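Local coordinates for mandelate racemase/muconate lactonizing enzyme-like protein (Rubrobacter xylanophilus DSM 9941, PDB 3CYJ) that belongs to the enolase superfamily, pairing an N-terminal capping domain with a barrel domain that holds a sodium ion in this model, at residues A[111-122]-A[343-352]. Residues are numbered along the deposited sequence; the frame is centred on the assembly and turned at random.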
loop_
_atom_site.group_PDB
_atom_site.type_symbol
_atom_site.label_atom_id
_atom_site.label_comp_id
_atom_site.label_asym_id
_atom_site.label_seq_id
_atom_site.Cartn_x
_atom_site.Cartn_y
_atom_site.Cartn_z
ATOM N N ASP A 111 20.190 26.219 -29.496
ATOM C CA ASP A 111 20.333 26.663 -30.897
ATOM C C ASP A 111 21.654 27.429 -31.066
ATOM O O ASP A 111 22.481 27.125 -31.932
ATOM C CB ASP A 111 19.169 27.523 -31.343
ATOM C CG ASP A 111 19.090 27.665 -32.898
ATOM O OD1 ASP A 111 19.438 26.701 -33.640
ATOM O OD2 ASP A 111 18.669 28.725 -33.398
ATOM N N LEU A 112 21.869 28.419 -30.218
ATOM C CA LEU A 112 23.129 29.135 -30.234
ATOM C C LEU A 112 24.343 28.202 -30.074
ATOM O O LEU A 112 25.297 28.333 -30.812
ATOM C CB LEU A 112 23.140 30.257 -29.178
ATOM C CG LEU A 112 24.421 31.094 -29.118
ATOM C CD1 LEU A 112 24.592 31.885 -30.467
ATOM C CD2 LEU A 112 24.502 32.001 -27.807
ATOM N N LYS A 113 24.342 27.305 -29.086
ATOM C CA LYS A 113 25.476 26.406 -28.936
ATOM C C LYS A 113 25.704 25.592 -30.240
ATOM O O LYS A 113 26.812 25.479 -30.698
ATOM C CB LYS A 113 25.345 25.483 -27.719
ATOM C CG LYS A 113 26.565 24.525 -27.505
ATOM C CD LYS A 113 26.230 23.251 -26.688
ATOM C CE LYS A 113 27.498 22.538 -26.131
ATOM N NZ LYS A 113 27.271 21.081 -25.725
ATOM N N ALA A 114 24.647 25.061 -30.828
ATOM C CA ALA A 114 24.770 24.191 -31.979
ATOM C C ALA A 114 25.419 24.938 -33.178
ATOM O O ALA A 114 26.357 24.418 -33.819
ATOM C CB ALA A 114 23.393 23.624 -32.353
ATOM N N ARG A 115 24.897 26.142 -33.443
ATOM C CA ARG A 115 25.431 27.133 -34.401
ATOM C C ARG A 115 26.898 27.518 -34.187
ATOM O O ARG A 115 27.657 27.512 -35.151
ATOM C CB ARG A 115 24.531 28.378 -34.491
ATOM C CG ARG A 115 23.267 28.061 -35.255
ATOM C CD ARG A 115 22.170 29.092 -35.092
ATOM N NE ARG A 115 20.926 28.696 -35.778
ATOM C CZ ARG A 115 20.720 28.756 -37.101
ATOM N NH1 ARG A 115 21.691 29.142 -37.914
ATOM N NH2 ARG A 115 19.554 28.404 -37.629
ATOM N N LEU A 116 27.308 27.777 -32.945
ATOM C CA LEU A 116 28.723 28.036 -32.634
ATOM C C LEU A 116 29.600 26.843 -32.964
ATOM O O LEU A 116 30.800 26.990 -33.244
ATOM C CB LEU A 116 28.945 28.397 -31.153
ATOM C CG LEU A 116 28.442 29.749 -30.643
ATOM C CD1 LEU A 116 28.523 29.766 -29.097
ATOM C CD2 LEU A 116 29.213 30.924 -31.319
ATOM N N LEU A 117 29.000 25.655 -32.908
ATOM C CA LEU A 117 29.717 24.427 -33.201
ATOM C C LEU A 117 29.552 24.050 -34.631
ATOM O O LEU A 117 30.111 23.058 -35.046
ATOM C CB LEU A 117 29.195 23.282 -32.360
ATOM C CG LEU A 117 29.549 23.313 -30.881
ATOM C CD1 LEU A 117 29.216 21.974 -30.262
ATOM C CD2 LEU A 117 31.003 23.687 -30.684
ATOM N N GLY A 118 28.776 24.815 -35.379
ATOM C CA GLY A 118 28.538 24.500 -36.763
ATOM C C GLY A 118 27.771 23.197 -36.981
ATOM O O GLY A 118 27.946 22.572 -38.023
ATOM N N LEU A 119 26.872 22.810 -36.056
ATOM C CA LEU A 119 26.140 21.530 -36.175
ATOM C C LEU A 119 24.632 21.732 -36.249
ATOM O O LEU A 119 24.112 22.660 -35.634
ATOM C CB LEU A 119 26.443 20.632 -34.971
ATOM C CG LEU A 119 27.863 20.072 -34.860
ATOM C CD1 LEU A 119 28.056 19.268 -33.605
ATOM C CD2 LEU A 119 28.285 19.276 -36.128
ATOM N N PRO A 120 23.925 20.884 -37.006
ATOM C CA PRO A 120 22.469 20.764 -36.769
ATOM C C PRO A 120 22.197 20.485 -35.262
ATOM O O PRO A 120 23.019 19.829 -34.602
ATOM C CB PRO A 120 22.076 19.528 -37.588
ATOM C CG PRO A 120 23.243 19.323 -38.597
ATOM C CD PRO A 120 24.455 19.805 -37.870
ATOM N N LEU A 121 21.095 21.002 -34.707
ATOM C CA LEU A 121 20.882 20.848 -33.258
ATOM C C LEU A 121 20.885 19.369 -32.837
ATOM O O LEU A 121 21.509 18.995 -31.839
ATOM C CB LEU A 121 19.587 21.551 -32.791
ATOM C CG LEU A 121 19.326 21.490 -31.272
ATOM C CD1 LEU A 121 20.540 21.891 -30.501
ATOM C CD2 LEU A 121 18.116 22.342 -30.847
ATOM N N ALA A 122 20.222 18.533 -33.632
ATOM C CA ALA A 122 20.154 17.117 -33.359
ATOM C C ALA A 122 21.542 16.527 -33.169
ATOM O O ALA A 122 21.741 15.670 -32.286
ATOM C CB ALA A 122 19.408 16.424 -34.437
ATOM N N PRO A 343 15.808 15.992 -39.344
ATOM C CA PRO A 343 16.608 17.201 -39.366
ATOM C C PRO A 343 17.428 17.335 -40.656
ATOM O O PRO A 343 17.901 16.313 -41.243
ATOM C CB PRO A 343 17.525 17.031 -38.152
ATOM C CG PRO A 343 16.649 16.333 -37.199
ATOM C CD PRO A 343 15.898 15.313 -38.046
ATOM N N ASP A 344 17.599 18.586 -41.095
ATOM C CA ASP A 344 18.371 18.863 -42.310
ATOM C C ASP A 344 19.843 18.841 -41.921
ATOM O O ASP A 344 20.261 19.691 -41.147
ATOM C CB ASP A 344 17.992 20.240 -42.871
ATOM C CG ASP A 344 18.397 20.420 -44.344
ATOM O OD1 ASP A 344 19.580 20.096 -44.695
ATOM O OD2 ASP A 344 17.520 20.883 -45.123
ATOM N N PRO A 345 20.631 17.865 -42.446
ATOM C CA PRO A 345 22.067 17.813 -42.109
ATOM C C PRO A 345 22.838 18.996 -42.722
ATOM O O PRO A 345 23.950 19.297 -42.294
ATOM C CB PRO A 345 22.544 16.475 -42.700
ATOM C CG PRO A 345 21.555 16.131 -43.792
ATOM C CD PRO A 345 20.230 16.846 -43.441
ATOM N N ASP A 346 22.261 19.684 -43.701
ATOM C CA ASP A 346 22.974 20.825 -44.283
ATOM C C ASP A 346 22.717 22.157 -43.609
ATOM O O ASP A 346 23.335 23.133 -44.009
ATOM C CB ASP A 346 22.726 20.994 -45.793
ATOM C CG ASP A 346 23.054 19.739 -46.590
ATOM O OD1 ASP A 346 24.052 19.035 -46.284
ATOM O OD2 ASP A 346 22.270 19.453 -47.533
ATOM N N ARG A 347 21.826 22.220 -42.613
ATOM C CA ARG A 347 21.619 23.466 -41.814
ATOM C C ARG A 347 22.073 23.330 -40.330
ATOM O O ARG A 347 21.908 22.278 -39.713
ATOM C CB ARG A 347 20.181 23.951 -41.939
ATOM C CG ARG A 347 19.776 24.320 -43.423
ATOM C CD ARG A 347 18.250 24.442 -43.676
ATOM N NE ARG A 347 17.638 25.609 -43.023
ATOM C CZ ARG A 347 17.343 26.765 -43.640
ATOM N NH1 ARG A 347 17.615 26.899 -44.941
ATOM N NH2 ARG A 347 16.780 27.794 -42.983
ATOM N N PRO A 348 22.691 24.382 -39.763
ATOM C CA PRO A 348 23.078 24.290 -38.382
ATOM C C PRO A 348 21.952 24.762 -37.428
ATOM O O PRO A 348 20.979 25.429 -37.861
ATOM C CB PRO A 348 24.281 25.247 -38.297
ATOM C CG PRO A 348 23.908 26.303 -39.208
ATOM C CD PRO A 348 23.107 25.673 -40.339
ATOM N N GLY A 349 22.106 24.402 -36.153
ATOM C CA GLY A 349 21.059 24.571 -35.160
ATOM C C GLY A 349 19.752 23.927 -35.614
ATOM O O GLY A 349 19.741 22.862 -36.285
ATOM N N LEU A 350 18.659 24.616 -35.291
ATOM C CA LEU A 350 17.314 24.223 -35.666
ATOM C C LEU A 350 17.055 24.398 -37.153
ATOM O O LEU A 350 16.034 23.935 -37.680
ATOM C CB LEU A 350 16.303 25.073 -34.861
ATOM C CG LEU A 350 16.196 24.760 -33.335
ATOM C CD1 LEU A 350 15.165 25.660 -32.637
ATOM C CD2 LEU A 350 15.875 23.244 -33.109
ATOM N N GLY A 351 17.963 25.114 -37.825
ATOM C CA GLY A 351 17.845 25.389 -39.262
ATOM C C GLY A 351 16.698 26.343 -39.547
ATOM O O GLY A 351 16.149 26.338 -40.653
ATOM N N LEU A 352 16.309 27.132 -38.540
ATOM C CA LEU A 352 15.148 28.030 -38.662
ATOM C C LEU A 352 15.571 29.509 -38.741
ATOM O O LEU A 352 16.406 29.982 -37.950
ATOM C CB LEU A 352 14.170 27.847 -37.475
ATOM C CG LEU A 352 13.321 26.568 -37.314
ATOM C CD1 LEU A 352 12.581 26.518 -35.936
ATOM C CD2 LEU A 352 12.343 26.299 -38.497
HETATM O O HOH W 1 17.435 28.403 -35.772
#
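Pro343 packs on the methyl of Ala122, Pro343 CG lying 3.9 Å from Ala122 CB, where the short helix 121-124 starts. The loop then folds through a type I turn from Asp344 to Arg347, tightened by an Asx turn in which Asp344 OD1 takes the N-H of Asp346. Pro120 slots into this bend, its ring carbons lying against backbone oxygens, with Pro120 CG 3.4 Å from Arg347 O. Arg347 itself reaches forward, gripping Gly351 O, at the far end of the next turn, side-on with both NE and NH2. Pro348 opens that turn, type II' and running to Gly351, and its carbonyl oxygen sits over one face of the Arg115 guanidinium rather than in line with an N-H. At Gly349 the backbones meet in a single beta bridge: Gly349 N donates to Leu119 O (2.7 Å), while Gly349 O receives Leu121 N (2.8 Å) from above its carbonyl plane. This bridge joins the two domains of an enolase-superfamily chain: the Schellman turn closing helix 97-116 of the capping domain is tied to a loop that runs from strand 340-341 of the barrel sheet to strand 353-354. Gly349, at positive phi, brings its CA to 3.1 Å from Asp111 OD1, with Ala114 CB also close by. Leu350 N donates to Asp111 OD1 (2.8 Å, 162° at the hydrogen) from the syn side, tilted 31° out of the carboxylate plane, while Asp111 OD2 is held by Leu49 N. Alongside, Leu350 CD2 presses Leu121 CD2 at a tight 3.3 Å, with His305 of helix 300-306 touching both leucines. At Leu352, O accepts from a water that also donates to Asp111 OD2 and accepts from Arg115 NH2, supplementing the weakly hydrogen-bonded Arg115–Asp111 salt bridge.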